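Local coordinates for protein c-di-GMP synthase (Capnocytophaga granulosa, PDB 6WT9) that makes the cyclic dinucleotide 3',3'-c-di-GMP from two GTP molecules as the second messenger of a CBASS antiphage defence system, at residues L100-D105 with I189-W194; K43-A48 with N287-V292; S163-C168 with I178-M183; A273-I278 with P293-Q298. One frame throughout, in Å; residues are numbered along the deposited sequence.

Contacts 1 and 3 belong to one mixed sheet, and contacts 2 and 4 to a bundle of helices on the opposite side of the chain's centre. Contact 1 pairs strands 98-104 and 185-194. Contact 3 pairs the strands of hairpin 167-169/176-180, which continues that sheet; its centre is 20 Å from that of contact 1, and I189 CD1 meets I178 CG2 between them. Contacts 2 and 4 share helix 291-304, their centres 14 Å apart. Between the two groups centres lie 33 to 39 Å apart. Along the chain, contact 3 is nested within contact 1, and both lie inside the loop closed by contact 2, whose segments alternate with those of contact 4. The nucleotidyltransferase sheet is thus enclosed in sequence by the helical part.

Contact 1 of 4, residues L100-D105 with I189-W194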
loop_
_atom_site.group_PDB
_atom_site.type_symbol
_atom_site.label_atom_id
_atom_site.label_comp_id
_atom_site.label_asym_id
_atom_site.label_seq_id
_atom_site.Cartn_x
_atom_site.Cartn_y
_atom_site.Cartn_z
ATOM N N LEU A 100 11.777 3.836 3.996
ATOM C CA LEU A 100 12.308 4.626 5.096
ATOM C C LEU A 100 12.562 6.040 4.597
ATOM O O LEU A 100 13.396 6.246 3.708
ATOM C CB LEU A 100 13.597 4.008 5.640
ATOM C CG LEU A 100 14.336 4.846 6.681
ATOM C CD1 LEU A 100 13.510 4.965 7.950
ATOM C CD2 LEU A 100 15.703 4.255 6.969
ATOM N N LEU A 101 11.843 7.006 5.164
ATOM C CA LEU A 101 12.003 8.407 4.799
ATOM C C LEU A 101 13.042 9.064 5.698
ATOM O O LEU A 101 12.983 8.933 6.925
ATOM C CB LEU A 101 10.669 9.148 4.903
ATOM C CG LEU A 101 9.644 8.849 3.808
ATOM C CD1 LEU A 101 8.308 9.483 4.137
ATOM C CD2 LEU A 101 10.150 9.353 2.472
ATOM N N VAL A 102 13.993 9.761 5.083
ATOM C CA VAL A 102 15.032 10.498 5.795
ATOM C C VAL A 102 14.752 11.978 5.563
ATOM O O VAL A 102 15.043 12.517 4.491
ATOM C CB VAL A 102 16.439 10.109 5.326
ATOM C CG1 VAL A 102 17.489 10.824 6.157
ATOM C CG2 VAL A 102 16.625 8.597 5.392
ATOM N N ILE A 103 14.186 12.641 6.568
ATOM C CA ILE A 103 13.671 13.997 6.433
ATOM C C ILE A 103 14.564 14.942 7.224
ATOM O O ILE A 103 14.807 14.723 8.417
ATOM C CB ILE A 103 12.211 14.086 6.909
ATOM C CG1 ILE A 103 11.430 12.855 6.444
ATOM C CG2 ILE A 103 11.554 15.357 6.389
ATOM C CD1 ILE A 103 9.989 12.826 6.908
ATOM N N SER A 104 15.042 15.996 6.563
ATOM C CA SER A 104 15.912 16.966 7.213
ATOM C C SER A 104 15.124 17.853 8.169
ATOM O O SER A 104 14.005 18.277 7.870
ATOM C CB SER A 104 16.620 17.833 6.172
ATOM O OG SER A 104 17.570 17.082 5.437
ATOM N N ASP A 105 15.729 18.145 9.321
ATOM C CA ASP A 105 15.120 18.999 10.333
ATOM C C ASP A 105 15.167 20.478 9.975
ATOM O O ASP A 105 14.762 21.309 10.795
ATOM C CB ASP A 105 15.809 18.783 11.683
ATOM C CG ASP A 105 15.885 17.322 12.069
ATOM O OD1 ASP A 105 15.359 16.482 11.311
ATOM O OD2 ASP A 105 16.473 17.015 13.128
ATOM N N ILE A 189 15.060 3.596 0.716
ATOM C CA ILE A 189 15.455 4.744 1.525
ATOM C C ILE A 189 15.295 5.994 0.672
ATOM O O ILE A 189 15.919 6.110 -0.389
ATOM C CB ILE A 189 16.897 4.610 2.044
ATOM C CG1 ILE A 189 17.028 3.406 2.983
ATOM C CG2 ILE A 189 17.331 5.885 2.751
ATOM C CD1 ILE A 189 17.401 2.107 2.290
ATOM N N VAL A 190 14.474 6.930 1.141
ATOM C CA VAL A 190 14.126 8.133 0.393
ATOM C C VAL A 190 14.597 9.354 1.173
ATOM O O VAL A 190 14.375 9.446 2.385
ATOM C CB VAL A 190 12.612 8.202 0.123
ATOM C CG1 VAL A 190 12.261 9.466 -0.638
ATOM C CG2 VAL A 190 12.153 6.970 -0.641
ATOM N N ILE A 191 15.238 10.290 0.474
ATOM C CA ILE A 191 15.759 11.519 1.062
ATOM C C ILE A 191 14.774 12.644 0.778
ATOM O O ILE A 191 14.380 12.853 -0.375
ATOM C CB ILE A 191 17.152 11.852 0.499
ATOM C CG1 ILE A 191 18.096 10.657 0.655
ATOM C CG2 ILE A 191 17.723 13.091 1.168
ATOM C CD1 ILE A 191 18.269 10.191 2.084
ATOM N N ALA A 192 14.381 13.377 1.819
ATOM C CA ALA A 192 13.372 14.417 1.669
ATOM C C ALA A 192 13.582 15.496 2.725
ATOM O O ALA A 192 14.453 15.388 3.595
ATOM C CB ALA A 192 11.960 13.825 1.760
ATOM N N ASN A 193 12.775 16.553 2.631
ATOM C CA ASN A 193 12.698 17.585 3.656
ATOM C C ASN A 193 11.254 18.063 3.761
ATOM O O ASN A 193 10.415 17.767 2.906
ATOM C CB ASN A 193 13.643 18.758 3.361
ATOM C CG ASN A 193 13.185 19.599 2.186
ATOM O OD1 ASN A 193 12.578 19.094 1.242
ATOM N ND2 ASN A 193 13.478 20.893 2.237
ATOM N N TRP A 194 10.966 18.806 4.826
ATOM C CA TRP A 194 9.621 19.316 5.057
ATOM C C TRP A 194 9.338 20.521 4.170
ATOM O O TRP A 194 10.210 21.362 3.939
ATOM C CB TRP A 194 9.439 19.708 6.524
ATOM C CG TRP A 194 9.601 18.576 7.487
ATOM C CD1 TRP A 194 10.644 18.371 8.341
ATOM C CD2 TRP A 194 8.691 17.491 7.696
ATOM N NE1 TRP A 194 10.440 17.226 9.071
ATOM C CE2 TRP A 194 9.247 16.667 8.694
ATOM C CE3 TRP A 194 7.460 17.137 7.138
ATOM C CZ2 TRP A 194 8.615 15.510 9.144
ATOM C CZ3 TRP A 194 6.832 15.987 7.588
ATOM C CH2 TRP A 194 7.411 15.188 8.581
#
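I189 begins the pairing by setting its CG2 3.9 Å from V102 CG2, on the sheet face that also carries L100 and I191. V190 follows with two backbone bonds. Its N donates to L100 O, and its O accepts from V102 N at 2.7 Å, nearly straight along the C=O axis. On the other face, the V190 side chain lies beside that of L101 and points the same way, with V190 CB 3.6 Å from L101 CD2. I191 turns back to the first face and brings CD1 within 3.7 Å of V102 CB. A192 then repeats the ladder: its N bonds to V102 O and its O receives S104 N at 3.1 Å. N193 adds a looser touch, CB to S104 CB. W194 closes the run with its indole. I103 CG2 lies over its five-membered ring, 3.5 Å from the centroid and 13° off the normal, a CH-pi contact. The ring N-H makes a weak bond to E79, and S104 OG bonds D149 on helix 147-164. The buried parallel ladder, with helices 54-71 and 147-164 against the face of L100, V102, I189 and I191, is part of the central sheet of a nucleotidyltransferase fold.

Contact 2 of 4, residues K43-A48 with N287-V292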
loop_
_atom_site.group_PDB
_atom_site.type_symbol
_atom_site.label_atom_id
_atom_site.label_comp_id
_atom_site.label_asym_id
_atom_site.label_seq_id
_atom_site.Cartn_x
_atom_site.Cartn_y
_atom_site.Cartn_z
ATOM N N LYS A 43 -13.107 -18.930 0.118
ATOM C CA LYS A 43 -11.733 -18.946 0.615
ATOM C C LYS A 43 -10.912 -17.838 -0.027
ATOM O O LYS A 43 -10.181 -17.112 0.657
ATOM C CB LYS A 43 -11.083 -20.301 0.337
ATOM C CG LYS A 43 -11.711 -21.490 1.034
ATOM C CD LYS A 43 -10.957 -22.759 0.659
ATOM C CE LYS A 43 -11.539 -23.989 1.325
ATOM N NZ LYS A 43 -10.760 -25.209 0.967
ATOM N N TYR A 44 -11.015 -17.703 -1.350
ATOM C CA TYR A 44 -10.226 -16.706 -2.063
ATOM C C TYR A 44 -10.615 -15.295 -1.645
ATOM O O TYR A 44 -9.743 -14.450 -1.412
ATOM C CB TYR A 44 -10.396 -16.896 -3.571
ATOM C CG TYR A 44 -9.659 -15.882 -4.415
ATOM C CD1 TYR A 44 -8.277 -15.920 -4.530
ATOM C CD2 TYR A 44 -10.348 -14.894 -5.106
ATOM C CE1 TYR A 44 -7.600 -14.998 -5.303
ATOM C CE2 TYR A 44 -9.680 -13.969 -5.882
ATOM C CZ TYR A 44 -8.306 -14.025 -5.978
ATOM O OH TYR A 44 -7.638 -13.104 -6.750
ATOM N N ILE A 45 -11.916 -15.025 -1.531
ATOM C CA ILE A 45 -12.369 -13.694 -1.144
ATOM C C ILE A 45 -11.955 -13.379 0.289
ATOM O O ILE A 45 -11.477 -12.277 0.582
ATOM C CB ILE A 45 -13.892 -13.575 -1.332
ATOM C CG1 ILE A 45 -14.266 -13.765 -2.804
ATOM C CG2 ILE A 45 -14.390 -12.226 -0.836
ATOM C CD1 ILE A 45 -15.750 -13.946 -3.030
ATOM N N THR A 46 -12.124 -14.339 1.202
ATOM C CA THR A 46 -11.799 -14.090 2.604
ATOM C C THR A 46 -10.307 -13.855 2.797
ATOM O O THR A 46 -9.907 -12.972 3.565
ATOM C CB THR A 46 -12.268 -15.255 3.475
ATOM O OG1 THR A 46 -13.680 -15.442 3.312
ATOM C CG2 THR A 46 -11.973 -14.971 4.937
ATOM N N LEU A 47 -9.466 -14.630 2.109
ATOM C CA LEU A 47 -8.026 -14.445 2.247
ATOM C C LEU A 47 -7.552 -13.176 1.551
ATOM O O LEU A 47 -6.628 -12.516 2.038
ATOM C CB LEU A 47 -7.279 -15.663 1.704
ATOM C CG LEU A 47 -5.777 -15.675 1.987
ATOM C CD1 LEU A 47 -5.520 -15.444 3.468
ATOM C CD2 LEU A 47 -5.150 -16.983 1.530
ATOM N N ALA A 48 -8.172 -12.812 0.425
ATOM C CA ALA A 48 -7.787 -11.591 -0.275
ATOM C C ALA A 48 -8.123 -10.339 0.522
ATOM O O ALA A 48 -7.566 -9.274 0.239
ATOM C CB ALA A 48 -8.459 -11.531 -1.647
ATOM N N ASN A 287 -20.780 -7.403 6.073
ATOM C CA ASN A 287 -19.817 -8.464 6.319
ATOM C C ASN A 287 -18.808 -8.518 5.171
ATOM O O ASN A 287 -18.882 -7.754 4.205
ATOM C CB ASN A 287 -20.526 -9.806 6.535
ATOM C CG ASN A 287 -21.296 -10.291 5.308
ATOM O OD1 ASN A 287 -20.790 -10.288 4.186
ATOM N ND2 ASN A 287 -22.529 -10.731 5.531
ATOM N N LYS A 288 -17.851 -9.443 5.280
ATOM C CA LYS A 288 -16.758 -9.504 4.315
ATOM C C LYS A 288 -17.272 -9.736 2.898
ATOM O O LYS A 288 -16.793 -9.108 1.947
ATOM C CB LYS A 288 -15.770 -10.600 4.717
ATOM C CG LYS A 288 -16.432 -11.920 5.071
ATOM C CD LYS A 288 -15.424 -12.955 5.534
ATOM C CE LYS A 288 -16.122 -14.243 5.952
ATOM N NZ LYS A 288 -15.158 -15.308 6.339
ATOM N N TYR A 289 -18.256 -10.622 2.736
ATOM C CA TYR A 289 -18.738 -10.946 1.396
ATOM C C TYR A 289 -19.542 -9.798 0.798
ATOM O O TYR A 289 -19.466 -9.543 -0.409
ATOM C CB TYR A 289 -19.571 -12.225 1.441
ATOM C CG TYR A 289 -18.799 -13.407 1.971
ATOM C CD1 TYR A 289 -17.463 -13.587 1.640
ATOM C CD2 TYR A 289 -19.396 -14.329 2.817
ATOM C CE1 TYR A 289 -16.747 -14.662 2.126
ATOM C CE2 TYR A 289 -18.689 -15.407 3.308
ATOM C CZ TYR A 289 -17.365 -15.568 2.959
ATOM O OH TYR A 289 -16.656 -16.639 3.448
ATOM N N GLN A 290 -20.311 -9.089 1.626
ATOM C CA GLN A 290 -21.111 -7.970 1.144
ATOM C C GLN A 290 -20.265 -6.778 0.718
ATOM O O GLN A 290 -20.797 -5.860 0.084
ATOM C CB GLN A 290 -22.107 -7.547 2.223
ATOM C CG GLN A 290 -23.132 -8.621 2.555
ATOM C CD GLN A 290 -23.820 -8.381 3.881
ATOM O OE1 GLN A 290 -23.296 -7.684 4.749
ATOM N NE2 GLN A 290 -25.004 -8.961 4.046
ATOM N N LEU A 291 -18.972 -6.763 1.045
ATOM C CA LEU A 291 -18.105 -5.699 0.557
ATOM C C LEU A 291 -17.883 -5.785 -0.949
ATOM O O LEU A 291 -17.547 -4.770 -1.569
ATOM C CB LEU A 291 -16.762 -5.735 1.288
ATOM C CG LEU A 291 -16.814 -5.544 2.805
ATOM C CD1 LEU A 291 -15.429 -5.685 3.415
ATOM C CD2 LEU A 291 -17.422 -4.192 3.155
ATOM N N VAL A 292 -18.073 -6.958 -1.547
ATOM C CA VAL A 292 -17.857 -7.139 -2.982
ATOM C C VAL A 292 -18.933 -6.407 -3.782
ATOM O O VAL A 292 -18.584 -5.657 -4.706
ATOM C CB VAL A 292 -17.788 -8.630 -3.354
ATOM C CG1 VAL A 292 -17.689 -8.799 -4.864
ATOM C CG2 VAL A 292 -16.605 -9.292 -2.665
#
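T46 OG1 meets the ends of two side chains from the other segment. K288 NZ gives it a weak hydrogen bond at 3.4 Å, and Y289 OH lies 3.2 Å away. The hydroxyl approaches Y289 at the ring edge, near its plane. T46 CG2 also packs against the lysine, 3.5 Å from K288 NZ. One helical position earlier, I45 supplies the apolar half. Its CG2 sits 4.2 Å from Y289 CD1, again at the ring edge, and 4.1 Å from V292 CG2. The I45 and V292 side chains cross at about a right angle.

The lysine also packs on the tyrosine. K288 CG stands between the backbone N and the carbonyl carbon, chi1 48°, and lies over the centre of the Y289 ring, 3.9 Å above its plane. Beyond CG the lysine chain is extended, which carries NZ to T46. The turn that carries them is held by N287, whose OD1 accepts from Q290 N in an Asx motif. Q290 OE1 in turn receives N287 N at 2.9 Å.

Further out, K288 NZ forms a salt bridge with D35 and a hydrogen bond with N33. Y289 OH bonds D35 as well, and T46 OG1 bonds L42 O on its own helix. Helix 327-347 packs on I45 and V292 through L347. The stronger polar partners of T46, K288 and Y289 are therefore outside the pair of segments. Across the two segments the lysine's bond to T46 is weak, and much of the joining is side-chain packing, while D35 probably offsets the lysine charge.

Contact 3 of 4, residues S163-C168 with I178-M183; sequences SVYEIC and ITNKSM
The beta hairpin of strands 167-169 and 176-180, together with the residues entering and leaving it, makes this contact. C168 and I178 are an antiparallel non-hydrogen-bonded pair, and C168 SG lies 4.0 Å from I178 CG2. Next to them, T179 N donates to I167 O at 3.1 Å. The same carbonyl takes a CA-H contact from I178.

Y165, the first residue to leave helix 147-164, lays its ring across the start of the hairpin. I178 CD1 sits over the ring centre, 3.7 Å from the centroid and 8° off the normal, a close CH-pi contact. I178 CG1 stands between the backbone N and the carbonyl carbon, chi1 68°, and its CD1 reaches the tyrosine. V164 CG1 lies over the opposite face, so the ring is held between two aliphatic groups. The ring edge faces N180 ND2. One water links these two residues: it is 2.9 Å from Y165 OH and accepts from N180 ND2 at 3.2 Å.

On the other side of the hairpin, I167 CG2 packs 3.5 Å from T179 OG1, a hydroxyl that bonds D186. I167 CD1 rests 3.8 Å from K181 CD, their side chains crossing at about a right angle. E166 OE2 and K181 NZ are 4.3 Å apart, beyond a salt bridge.

V67 of helix 54-71 touches the side chains of Y165 and I178. The chemistry is thus divided: apolar packing fixes the tyrosine ring, a water serves its hydroxyl, and at the exposed edge E166 and K181 probably attract each other only loosely.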
loop_
_atom_site.group_PDB
_atom_site.type_symbol
_atom_site.label_atom_id
_atom_site.label_comp_id
_atom_site.label_asym_id
_atom_site.label_seq_id
_atom_site.Cartn_x
_atom_site.Cartn_y
_atom_site.Cartn_z
ATOM N N SER A 163 28.218 0.005 2.303
ATOM C CA SER A 163 29.224 -0.614 3.152
ATOM C C SER A 163 28.648 -1.647 4.110
ATOM O O SER A 163 29.397 -2.495 4.608
ATOM C CB SER A 163 29.962 0.464 3.951
ATOM O OG SER A 163 30.582 -0.089 5.093
ATOM N N VAL A 164 27.346 -1.601 4.378
ATOM C CA VAL A 164 26.709 -2.525 5.306
ATOM C C VAL A 164 26.060 -3.697 4.582
ATOM O O VAL A 164 26.175 -4.841 5.021
ATOM C CB VAL A 164 25.681 -1.773 6.178
ATOM C CG1 VAL A 164 24.792 -2.755 6.920
ATOM C CG2 VAL A 164 26.393 -0.855 7.154
ATOM N N TYR A 165 25.390 -3.435 3.465
ATOM C CA TYR A 165 24.628 -4.447 2.747
ATOM C C TYR A 165 25.298 -4.750 1.415
ATOM O O TYR A 165 25.571 -3.835 0.630
ATOM C CB TYR A 165 23.187 -3.982 2.525
ATOM C CG TYR A 165 22.443 -3.683 3.806
ATOM C CD1 TYR A 165 21.965 -4.711 4.608
ATOM C CD2 TYR A 165 22.211 -2.375 4.210
ATOM C CE1 TYR A 165 21.283 -4.446 5.779
ATOM C CE2 TYR A 165 21.526 -2.100 5.381
ATOM C CZ TYR A 165 21.065 -3.142 6.160
ATOM O OH TYR A 165 20.385 -2.884 7.326
ATOM N N GLU A 166 25.557 -6.037 1.166
ATOM C CA GLU A 166 26.172 -6.442 -0.096
ATOM C C GLU A 166 25.290 -6.073 -1.281
ATOM O O GLU A 166 25.791 -5.657 -2.332
ATOM C CB GLU A 166 26.455 -7.946 -0.088
ATOM C CG GLU A 166 27.607 -8.378 0.811
ATOM C CD GLU A 166 27.264 -8.317 2.289
ATOM O OE1 GLU A 166 28.199 -8.343 3.118
ATOM O OE2 GLU A 166 26.061 -8.244 2.622
ATOM N N ILE A 167 23.978 -6.216 -1.130
ATOM C CA ILE A 167 23.016 -5.850 -2.162
ATOM C C ILE A 167 22.523 -4.446 -1.829
ATOM O O ILE A 167 21.729 -4.255 -0.904
ATOM C CB ILE A 167 21.865 -6.856 -2.245
ATOM C CG1 ILE A 167 22.411 -8.267 -2.478
ATOM C CG2 ILE A 167 20.897 -6.466 -3.352
ATOM C CD1 ILE A 167 21.343 -9.338 -2.505
ATOM N N CYS A 168 22.996 -3.457 -2.586
ATOM C CA CYS A 168 22.639 -2.059 -2.363
ATOM C C CYS A 168 22.554 -1.368 -3.717
ATOM O O CYS A 168 23.569 -1.212 -4.401
ATOM C CB CYS A 168 23.655 -1.364 -1.457
ATOM S SG CYS A 168 23.314 0.386 -1.163
ATOM N N ILE A 178 18.027 -1.491 -0.539
ATOM C CA ILE A 178 18.941 -2.440 0.076
ATOM C C ILE A 178 18.210 -3.758 0.285
ATOM O O ILE A 178 16.979 -3.826 0.296
ATOM C CB ILE A 178 19.523 -1.924 1.412
ATOM C CG1 ILE A 178 18.435 -1.829 2.488
ATOM C CG2 ILE A 178 20.209 -0.580 1.211
ATOM C CD1 ILE A 178 18.408 -3.007 3.458
ATOM N N THR A 179 18.997 -4.815 0.464
ATOM C CA THR A 179 18.478 -6.142 0.765
ATOM C C THR A 179 19.184 -6.663 2.006
ATOM O O THR A 179 20.408 -6.822 2.005
ATOM C CB THR A 179 18.682 -7.103 -0.409
ATOM O OG1 THR A 179 17.913 -6.657 -1.534
ATOM C CG2 THR A 179 18.249 -8.513 -0.027
ATOM N N ASN A 180 18.417 -6.906 3.063
ATOM C CA ASN A 180 18.932 -7.570 4.257
ATOM C C ASN A 180 18.932 -9.065 3.969
ATOM O O ASN A 180 17.901 -9.731 4.086
ATOM C CB ASN A 180 18.082 -7.224 5.474
ATOM C CG ASN A 180 18.717 -7.667 6.784
ATOM O OD1 ASN A 180 19.273 -8.760 6.882
ATOM N ND2 ASN A 180 18.633 -6.813 7.799
ATOM N N LYS A 181 20.092 -9.598 3.574
ATOM C CA LYS A 181 20.165 -11.005 3.194
ATOM C C LYS A 181 19.921 -11.926 4.382
ATOM O O LYS A 181 19.477 -13.066 4.198
ATOM C CB LYS A 181 21.519 -11.312 2.554
ATOM C CG LYS A 181 21.820 -10.482 1.317
ATOM C CD LYS A 181 22.937 -11.101 0.489
ATOM C CE LYS A 181 24.198 -11.303 1.311
ATOM N NZ LYS A 181 25.296 -11.896 0.496
ATOM N N SER A 182 20.203 -11.457 5.600
ATOM C CA SER A 182 19.936 -12.271 6.780
ATOM C C SER A 182 18.442 -12.445 7.018
ATOM O O SER A 182 18.012 -13.496 7.507
ATOM C CB SER A 182 20.600 -11.647 8.008
ATOM O OG SER A 182 20.306 -12.387 9.179
HETATM N N MSE A 183 17.641 -11.442 6.674
HETATM C CA MSE A 183 16.205 -11.484 6.922
HETATM C C MSE A 183 15.400 -11.740 5.655
HETATM O O MSE A 183 14.222 -12.086 5.722
HETATM C CB MSE A 183 15.736 -10.177 7.561
HETATM C CG MSE A 183 16.495 -9.779 8.810
HETATM SE SE MSE A 183 15.722 -8.197 9.641
HETATM C CE MSE A 183 13.979 -8.933 10.112
HETATM O O HOH W 1 17.599 -3.815 7.307
#

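Contact 4 of 4, residues A273-I278 with P293-Q298; sequences AICYNI and PILYEQ
Q298 and I278 cross obliquely, the glutamine's CB, CG and CD meeting CG1 and CD1 of the isoleucine. I278 CG1 is 3.6 Å from both Q298 CG and Q298 CD, and I278 CD1 is 3.8 Å from Q298 CB. The glutamine leaves its helix with CG anti to the backbone N, chi1 166°, then bends at chi2, 76°. The Q298 and N277 side chains cross at about a right angle, with their amide planes 35° apart. Q298 NE2 donates to N277 OD1 at 3.2 Å; the oxygen lies close to the plane of the glutamine amide. The same NE2 is 3.2 Å from I274 O. Away from the amide, the packing is apolar. L295 CD2 touches I278 CD1 at 4.0 Å and C275 SG at 4.1 Å. I278 CG2 and I294 CG2 make a looser touch.

K308 bonds N277 OD1 and, weakly, Q298 OE1, so both amides share one lysine. The contact joins residues 274-278, on and just past helix 268-276, to the first turns of helix 291-304. Helix 245-259 packs on C275 through L246, I250 and L253, and on L295 through F252, while helix 327-347 meets I274 through L333.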
loop_
_atom_site.group_PDB
_atom_site.type_symbol
_atom_site.label_atom_id
_atom_site.label_comp_id
_atom_site.label_asym_id
_atom_site.label_seq_id
_atom_site.Cartn_x
_atom_site.Cartn_y
_atom_site.Cartn_z
ATOM N N ALA A 273 -7.477 5.626 -2.781
ATOM C CA ALA A 273 -8.397 6.743 -2.962
ATOM C C ALA A 273 -9.783 6.265 -3.373
ATOM O O ALA A 273 -10.796 6.833 -2.945
ATOM C CB ALA A 273 -7.839 7.716 -4.000
ATOM N N ILE A 274 -9.848 5.225 -4.209
ATOM C CA ILE A 274 -11.138 4.715 -4.668
ATOM C C ILE A 274 -11.945 4.179 -3.490
ATOM O O ILE A 274 -13.138 4.473 -3.344
ATOM C CB ILE A 274 -10.934 3.641 -5.752
ATOM C CG1 ILE A 274 -10.375 4.271 -7.027
ATOM C CG2 ILE A 274 -12.237 2.911 -6.040
ATOM C CD1 ILE A 274 -10.095 3.277 -8.129
ATOM N N CYS A 275 -11.302 3.390 -2.627
ATOM C CA CYS A 275 -12.003 2.827 -1.478
ATOM C C CYS A 275 -12.297 3.894 -0.431
ATOM O O CYS A 275 -13.382 3.904 0.163
ATOM C CB CYS A 275 -11.180 1.689 -0.874
ATOM S SG CYS A 275 -10.899 0.309 -2.004
ATOM N N TYR A 276 -11.344 4.799 -0.197
ATOM C CA TYR A 276 -11.543 5.882 0.760
ATOM C C TYR A 276 -12.681 6.806 0.355
ATOM O O TYR A 276 -13.266 7.469 1.219
ATOM C CB TYR A 276 -10.243 6.679 0.911
ATOM C CG TYR A 276 -10.260 7.716 2.012
ATOM C CD1 TYR A 276 -10.069 7.348 3.338
ATOM C CD2 TYR A 276 -10.450 9.063 1.724
ATOM C CE1 TYR A 276 -10.076 8.289 4.349
ATOM C CE2 TYR A 276 -10.459 10.013 2.729
ATOM C CZ TYR A 276 -10.271 9.620 4.040
ATOM O OH TYR A 276 -10.278 10.559 5.048
ATOM N N ASN A 277 -13.012 6.862 -0.937
ATOM C CA ASN A 277 -14.100 7.711 -1.403
ATOM C C ASN A 277 -15.473 7.147 -1.058
ATOM O O ASN A 277 -16.449 7.905 -1.028
ATOM C CB ASN A 277 -13.980 7.918 -2.914
ATOM C CG ASN A 277 -15.085 8.791 -3.476
ATOM O OD1 ASN A 277 -16.111 8.289 -3.932
ATOM N ND2 ASN A 277 -14.882 10.104 -3.446
ATOM N N ILE A 278 -15.574 5.844 -0.791
ATOM C CA ILE A 278 -16.863 5.238 -0.477
ATOM C C ILE A 278 -17.363 5.762 0.862
ATOM O O ILE A 278 -16.633 5.757 1.863
ATOM C CB ILE A 278 -16.753 3.707 -0.465
ATOM C CG1 ILE A 278 -16.239 3.199 -1.813
ATOM C CG2 ILE A 278 -18.102 3.081 -0.122
ATOM C CD1 ILE A 278 -15.964 1.710 -1.838
ATOM N N PRO A 293 -20.232 -6.571 -3.492
ATOM C CA PRO A 293 -21.230 -5.756 -4.211
ATOM C C PRO A 293 -21.061 -4.264 -3.982
ATOM O O PRO A 293 -21.405 -3.464 -4.861
ATOM C CB PRO A 293 -22.570 -6.259 -3.652
ATOM C CG PRO A 293 -22.278 -7.613 -3.120
ATOM C CD PRO A 293 -20.885 -7.553 -2.602
ATOM N N ILE A 294 -20.540 -3.868 -2.819
ATOM C CA ILE A 294 -20.319 -2.454 -2.541
ATOM C C ILE A 294 -19.161 -1.921 -3.376
ATOM O O ILE A 294 -19.219 -0.801 -3.900
ATOM C CB ILE A 294 -20.091 -2.248 -1.034
ATOM C CG1 ILE A 294 -21.384 -2.556 -0.277
ATOM C CG2 ILE A 294 -19.605 -0.833 -0.743
ATOM C CD1 ILE A 294 -21.207 -2.672 1.206
ATOM N N LEU A 295 -18.095 -2.710 -3.521
ATOM C CA LEU A 295 -17.010 -2.322 -4.416
ATOM C C LEU A 295 -17.482 -2.288 -5.863
ATOM O O LEU A 295 -17.048 -1.435 -6.647
ATOM C CB LEU A 295 -15.828 -3.278 -4.257
ATOM C CG LEU A 295 -15.004 -3.097 -2.983
ATOM C CD1 LEU A 295 -13.964 -4.194 -2.845
ATOM C CD2 LEU A 295 -14.340 -1.728 -2.981
ATOM N N TYR A 296 -18.376 -3.206 -6.234
ATOM C CA TYR A 296 -18.926 -3.194 -7.586
ATOM C C TYR A 296 -19.703 -1.910 -7.849
ATOM O O TYR A 296 -19.541 -1.276 -8.899
ATOM C CB TYR A 296 -19.818 -4.416 -7.803
ATOM C CG TYR A 296 -20.542 -4.409 -9.129
ATOM C CD1 TYR A 296 -19.900 -4.810 -10.293
ATOM C CD2 TYR A 296 -21.864 -3.996 -9.220
ATOM C CE1 TYR A 296 -20.552 -4.801 -11.508
ATOM C CE2 TYR A 296 -22.527 -3.986 -10.431
ATOM C CZ TYR A 296 -21.866 -4.388 -11.570
ATOM O OH TYR A 296 -22.519 -4.380 -12.777
ATOM N N GLU A 297 -20.557 -1.511 -6.902
ATOM C CA GLU A 297 -21.352 -0.300 -7.088
ATOM C C GLU A 297 -20.467 0.932 -7.205
ATOM O O GLU A 297 -20.724 1.815 -8.033
ATOM C CB GLU A 297 -22.340 -0.131 -5.934
ATOM C CG GLU A 297 -23.290 1.040 -6.123
ATOM C CD GLU A 297 -23.793 1.610 -4.814
ATOM O OE1 GLU A 297 -24.002 2.839 -4.745
ATOM O OE2 GLU A 297 -23.971 0.832 -3.853
ATOM N N GLN A 298 -19.421 1.016 -6.379
ATOM C CA GLN A 298 -18.511 2.154 -6.452
ATOM C C GLN A 298 -17.780 2.191 -7.788
ATOM O O GLN A 298 -17.720 3.234 -8.449
ATOM C CB GLN A 298 -17.517 2.105 -5.293
ATOM C CG GLN A 298 -16.323 3.047 -5.449
ATOM C CD GLN A 298 -16.668 4.505 -5.180
ATOM O OE1 GLN A 298 -17.826 4.855 -4.954
ATOM N NE2 GLN A 298 -15.653 5.362 -5.195
#